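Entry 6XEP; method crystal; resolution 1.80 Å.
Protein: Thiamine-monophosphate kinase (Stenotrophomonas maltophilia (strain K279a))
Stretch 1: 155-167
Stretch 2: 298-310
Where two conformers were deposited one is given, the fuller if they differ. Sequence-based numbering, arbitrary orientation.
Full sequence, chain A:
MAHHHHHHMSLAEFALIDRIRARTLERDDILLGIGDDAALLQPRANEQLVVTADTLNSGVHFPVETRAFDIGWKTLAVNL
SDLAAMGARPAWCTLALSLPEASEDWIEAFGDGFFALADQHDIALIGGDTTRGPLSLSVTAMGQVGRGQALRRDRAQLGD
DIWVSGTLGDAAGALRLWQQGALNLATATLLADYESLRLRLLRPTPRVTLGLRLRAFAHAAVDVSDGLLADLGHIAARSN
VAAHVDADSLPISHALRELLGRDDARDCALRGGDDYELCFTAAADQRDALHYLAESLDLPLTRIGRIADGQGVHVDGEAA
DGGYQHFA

Stretch 1 (155-167) RAQLGDDIWVSGT
Stretch 2 298-310: DLPLTRIGRIADG

Two strands, 161-165 and 301-308, pair antiparallel, their axes 143° apart in direction and 4.2 Å at closest approach; the contact buries 995 Å² in all. Ala156 opens the contact, its CB pointing toward the second strand, 4.2 Å from Ile307 CD1.

A type II turn from Gln157 to Asp160 leads into the strand. Asp160 N bonds Gln157 O (3.0 Å), and the Asp160 carboxylate (chi1 m) returns the favour, OD2 accepting from Gln157 N at 2.9 Å. Gly159, at phi/psi 86/-7, takes the turn position where a CB would jam against the preceding carbonyl; its N donates to Ile307 O (3.0 Å), while Ile307 N donates to Asp160 O (2.8 Å). Ile307 (m, m) thus sits clamped by backbone, its CD1 3.9 Å from Ile162 CD1.

Asp161 (m) faces Arg306 in a non-hydrogen-bonded pair. Its OD1 lies 4.4 Å from Arg303 NH1, beyond a salt bridge; water 1 links the two, donating to Asp161 OD1 (2.7 Å) and Gly305 O (2.8 Å) and accepting from Arg303 NH1 (2.9 Å).

Ile162 (m, t) pairs with Gly305, its N donating to Gly305 O at 2.9 Å. Here a bulge shifts the register by one: Ile162 O accepts Ile304 N (2.9 Å) and, weakly, Gly305 N (3.5 Å). Ile304, the extra residue of the bulge, has phi/psi -119/-5, its psi far from that of an extended strand.

Trp163 (m, chi2 81°) then pairs with Arg303 (t, t, p), whose CB sits over the six-membered ring, 3.8 Å from its centroid. Val164 (p) and Thr302 (m) exchange two bonds, Val164 N to Thr302 O and Thr302 N to Val164 O, both 3.0 Å; Val164 CG1 packs 3.8 Å from Ile304 CG2.

Ser165 (p) faces Leu301 (m, t), Ser165 CB to Leu301 CD2 3.8 Å. Gly166, at positive phi, closes the ladder, Gly166 N to Pro300 O at 2.9 Å.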

# COMPACT_ATOMS: atom_id res chain seq x y z
N ARG A 155 19.22 20.13 -0.57
CA ARG A 155 20.66 20.33 -0.53
C ARG A 155 21.22 20.98 -1.79
O ARG A 155 22.42 20.89 -2.04
CB ARG A 155 21.37 19.00 -0.25
CG ARG A 155 21.06 18.50 1.16
CD ARG A 155 21.90 17.32 1.58
NE ARG A 155 21.70 17.03 3.00
CZ ARG A 155 21.90 15.83 3.55
NH1 ARG A 155 22.28 14.80 2.80
NH2 ARG A 155 21.69 15.66 4.86
N ALA A 156 20.39 21.65 -2.58
CA ALA A 156 20.92 22.44 -3.68
C ALA A 156 21.85 23.52 -3.13
O ALA A 156 21.62 24.05 -2.05
CB ALA A 156 19.79 23.07 -4.49
N GLN A 157 22.93 23.81 -3.86
CA GLN A 157 23.94 24.77 -3.44
C GLN A 157 23.97 25.94 -4.41
O GLN A 157 23.77 25.77 -5.61
CB GLN A 157 25.33 24.13 -3.38
CG GLN A 157 25.42 23.02 -2.35
CD GLN A 157 25.14 23.52 -0.96
OE1 GLN A 157 25.79 24.46 -0.49
NE2 GLN A 157 24.16 22.91 -0.30
N LEU A 158 24.24 27.13 -3.87
CA LEU A 158 24.43 28.30 -4.73
C LEU A 158 25.50 28.01 -5.77
O LEU A 158 26.54 27.41 -5.47
CB LEU A 158 24.83 29.51 -3.87
CG LEU A 158 23.79 29.96 -2.83
CD1 LEU A 158 24.23 31.24 -2.13
CD2 LEU A 158 22.42 30.16 -3.46
N GLY A 159 25.24 28.43 -7.01
CA GLY A 159 26.13 28.14 -8.11
C GLY A 159 25.92 26.81 -8.82
O GLY A 159 26.56 26.58 -9.86
N ASP A 160 25.05 25.93 -8.32
CA ASP A 160 24.81 24.66 -9.00
C ASP A 160 24.22 24.88 -10.39
O ASP A 160 23.45 25.82 -10.62
CB ASP A 160 23.83 23.79 -8.20
CG ASP A 160 24.47 23.09 -7.01
OD1 ASP A 160 25.70 23.23 -6.81
OD2 ASP A 160 23.73 22.39 -6.28
N ASP A 161 24.55 23.98 -11.31
CA ASP A 161 23.75 23.80 -12.51
C ASP A 161 22.48 23.02 -12.18
O ASP A 161 22.47 22.17 -11.28
CB ASP A 161 24.51 23.03 -13.59
CG ASP A 161 25.75 23.76 -14.08
OD1 ASP A 161 25.70 25.00 -14.20
OD2 ASP A 161 26.77 23.07 -14.37
N ILE A 162 21.41 23.28 -12.93
CA ILE A 162 20.19 22.48 -12.88
C ILE A 162 20.17 21.60 -14.13
O ILE A 162 20.45 22.08 -15.23
CB ILE A 162 18.94 23.38 -12.83
CG1 ILE A 162 19.01 24.33 -11.62
CG2 ILE A 162 17.66 22.54 -12.72
CD1 ILE A 162 17.81 25.28 -11.57
N TRP A 163 19.83 20.32 -13.94
CA TRP A 163 19.80 19.32 -15.01
C TRP A 163 18.46 18.61 -15.01
O TRP A 163 17.80 18.51 -13.97
CB TRP A 163 20.88 18.25 -14.84
CG TRP A 163 22.30 18.75 -14.93
CD1 TRP A 163 23.02 19.36 -13.94
CD2 TRP A 163 23.17 18.66 -16.06
NE1 TRP A 163 24.28 19.67 -14.39
CE2 TRP A 163 24.40 19.24 -15.69
CE3 TRP A 163 23.02 18.15 -17.36
CZ2 TRP A 163 25.48 19.33 -16.57
CZ3 TRP A 163 24.09 18.23 -18.23
CH2 TRP A 163 25.31 18.83 -17.84
N VAL A 164 18.08 18.06 -16.16
CA VAL A 164 16.89 17.21 -16.22
C VAL A 164 17.13 16.07 -17.21
O VAL A 164 17.82 16.24 -18.22
CB VAL A 164 15.62 18.02 -16.57
CG1 VAL A 164 15.66 18.54 -18.00
CG2 VAL A 164 14.36 17.18 -16.31
N SER A 165 16.58 14.91 -16.90
CA SER A 165 16.75 13.73 -17.74
C SER A 165 15.67 13.69 -18.82
O SER A 165 14.62 14.31 -18.71
CB SER A 165 16.69 12.45 -16.90
OG SER A 165 15.40 12.30 -16.27
N GLY A 166 15.97 12.94 -19.90
CA GLY A 166 14.96 12.65 -20.91
C GLY A 166 14.43 13.89 -21.61
O GLY A 166 15.18 14.77 -22.05
N THR A 167 13.11 13.92 -21.75
CA THR A 167 12.41 15.03 -22.40
C THR A 167 11.25 15.43 -21.50
O THR A 167 10.78 14.64 -20.68
CB THR A 167 11.86 14.65 -23.79
OG1 THR A 167 11.02 13.49 -23.68
CG2 THR A 167 13.02 14.35 -24.76
N ASP A 298 23.03 6.05 -22.13
CA ASP A 298 22.21 6.28 -23.32
C ASP A 298 20.90 6.96 -22.91
O ASP A 298 19.80 6.55 -23.29
CB ASP A 298 21.96 4.97 -24.09
CG ASP A 298 21.33 5.21 -25.46
OD1 ASP A 298 21.45 6.35 -25.98
OD2 ASP A 298 20.70 4.29 -26.00
N LEU A 299 21.04 8.01 -22.09
CA LEU A 299 19.92 8.77 -21.57
C LEU A 299 20.28 10.25 -21.63
O LEU A 299 21.29 10.67 -21.05
CB LEU A 299 19.61 8.36 -20.13
CG LEU A 299 18.57 9.23 -19.41
CD1 LEU A 299 17.14 9.02 -19.96
CD2 LEU A 299 18.62 8.96 -17.93
N PRO A 300 19.51 11.08 -22.32
CA PRO A 300 19.84 12.51 -22.36
C PRO A 300 19.82 13.11 -20.97
O PRO A 300 18.90 12.87 -20.18
CB PRO A 300 18.75 13.11 -23.25
CG PRO A 300 18.26 11.95 -24.08
CD PRO A 300 18.32 10.76 -23.14
N LEU A 301 20.84 13.92 -20.68
CA LEU A 301 20.85 14.81 -19.52
C LEU A 301 21.13 16.21 -20.03
O LEU A 301 22.17 16.43 -20.67
CB LEU A 301 21.90 14.39 -18.49
CG LEU A 301 21.78 12.93 -18.04
CD1 LEU A 301 23.02 12.52 -17.25
CD2 LEU A 301 20.50 12.75 -17.21
N THR A 302 20.23 17.14 -19.74
CA THR A 302 20.26 18.46 -20.34
C THR A 302 20.41 19.51 -19.25
O THR A 302 19.62 19.54 -18.30
CB THR A 302 19.00 18.70 -21.16
OG1 THR A 302 18.92 17.69 -22.17
CG2 THR A 302 19.03 20.09 -21.84
N ARG A 303 21.42 20.38 -19.38
CA ARG A 303 21.61 21.48 -18.45
C ARG A 303 20.62 22.59 -18.79
O ARG A 303 20.65 23.14 -19.90
CB ARG A 303 23.05 21.97 -18.50
CG ARG A 303 23.43 23.02 -17.45
CD ARG A 303 24.95 23.25 -17.38
NE ARG A 303 25.51 23.57 -18.69
CZ ARG A 303 25.54 24.80 -19.20
NH1 ARG A 303 25.04 25.82 -18.50
NH2 ARG A 303 26.07 25.00 -20.40
N ILE A 304 19.73 22.91 -17.86
CA ILE A 304 18.61 23.79 -18.14
C ILE A 304 18.61 25.07 -17.31
O ILE A 304 17.75 25.93 -17.53
CB ILE A 304 17.26 23.06 -17.97
CG1 ILE A 304 17.10 22.52 -16.53
CG2 ILE A 304 17.14 21.93 -18.99
CD1 ILE A 304 15.68 22.09 -16.20
N GLY A 305 19.52 25.23 -16.36
CA GLY A 305 19.43 26.39 -15.49
C GLY A 305 20.49 26.39 -14.41
O GLY A 305 21.49 25.67 -14.51
N ARG A 306 20.24 27.19 -13.38
CA ARG A 306 21.23 27.42 -12.34
C ARG A 306 20.54 27.75 -11.03
O ARG A 306 19.39 28.23 -11.01
CB ARG A 306 22.18 28.58 -12.71
CG ARG A 306 21.46 29.91 -12.74
CD ARG A 306 22.23 30.98 -13.48
NE ARG A 306 21.37 32.15 -13.71
CZ ARG A 306 21.20 33.14 -12.83
NH1 ARG A 306 21.83 33.12 -11.67
NH2 ARG A 306 20.39 34.15 -13.12
N ILE A 307 21.23 27.44 -9.93
CA ILE A 307 20.80 27.77 -8.57
C ILE A 307 21.51 29.04 -8.15
O ILE A 307 22.72 29.17 -8.40
CB ILE A 307 21.11 26.61 -7.61
CG1 ILE A 307 20.33 25.35 -8.00
CG2 ILE A 307 20.80 27.02 -6.15
CD1 ILE A 307 18.84 25.46 -7.79
N ALA A 308 20.78 29.98 -7.54
CA ALA A 308 21.34 31.30 -7.25
C ALA A 308 20.70 31.87 -5.99
O ALA A 308 19.70 31.35 -5.48
CB ALA A 308 21.12 32.28 -8.41
N ASP A 309 21.31 32.95 -5.50
CA ASP A 309 20.75 33.71 -4.39
C ASP A 309 19.34 34.17 -4.73
O ASP A 309 19.03 34.50 -5.87
CB ASP A 309 21.64 34.92 -4.11
CG ASP A 309 21.35 35.58 -2.78
OD1 ASP A 309 20.59 34.99 -1.98
OD2 ASP A 309 21.90 36.68 -2.55
N GLY A 310 18.47 34.21 -3.71
CA GLY A 310 17.09 34.64 -3.89
C GLY A 310 16.09 33.56 -3.48
O GLY A 310 16.42 32.67 -2.68
O HOH W 1 23.93 26.15 -15.87
O HOH W 2 17.54 15.77 -21.02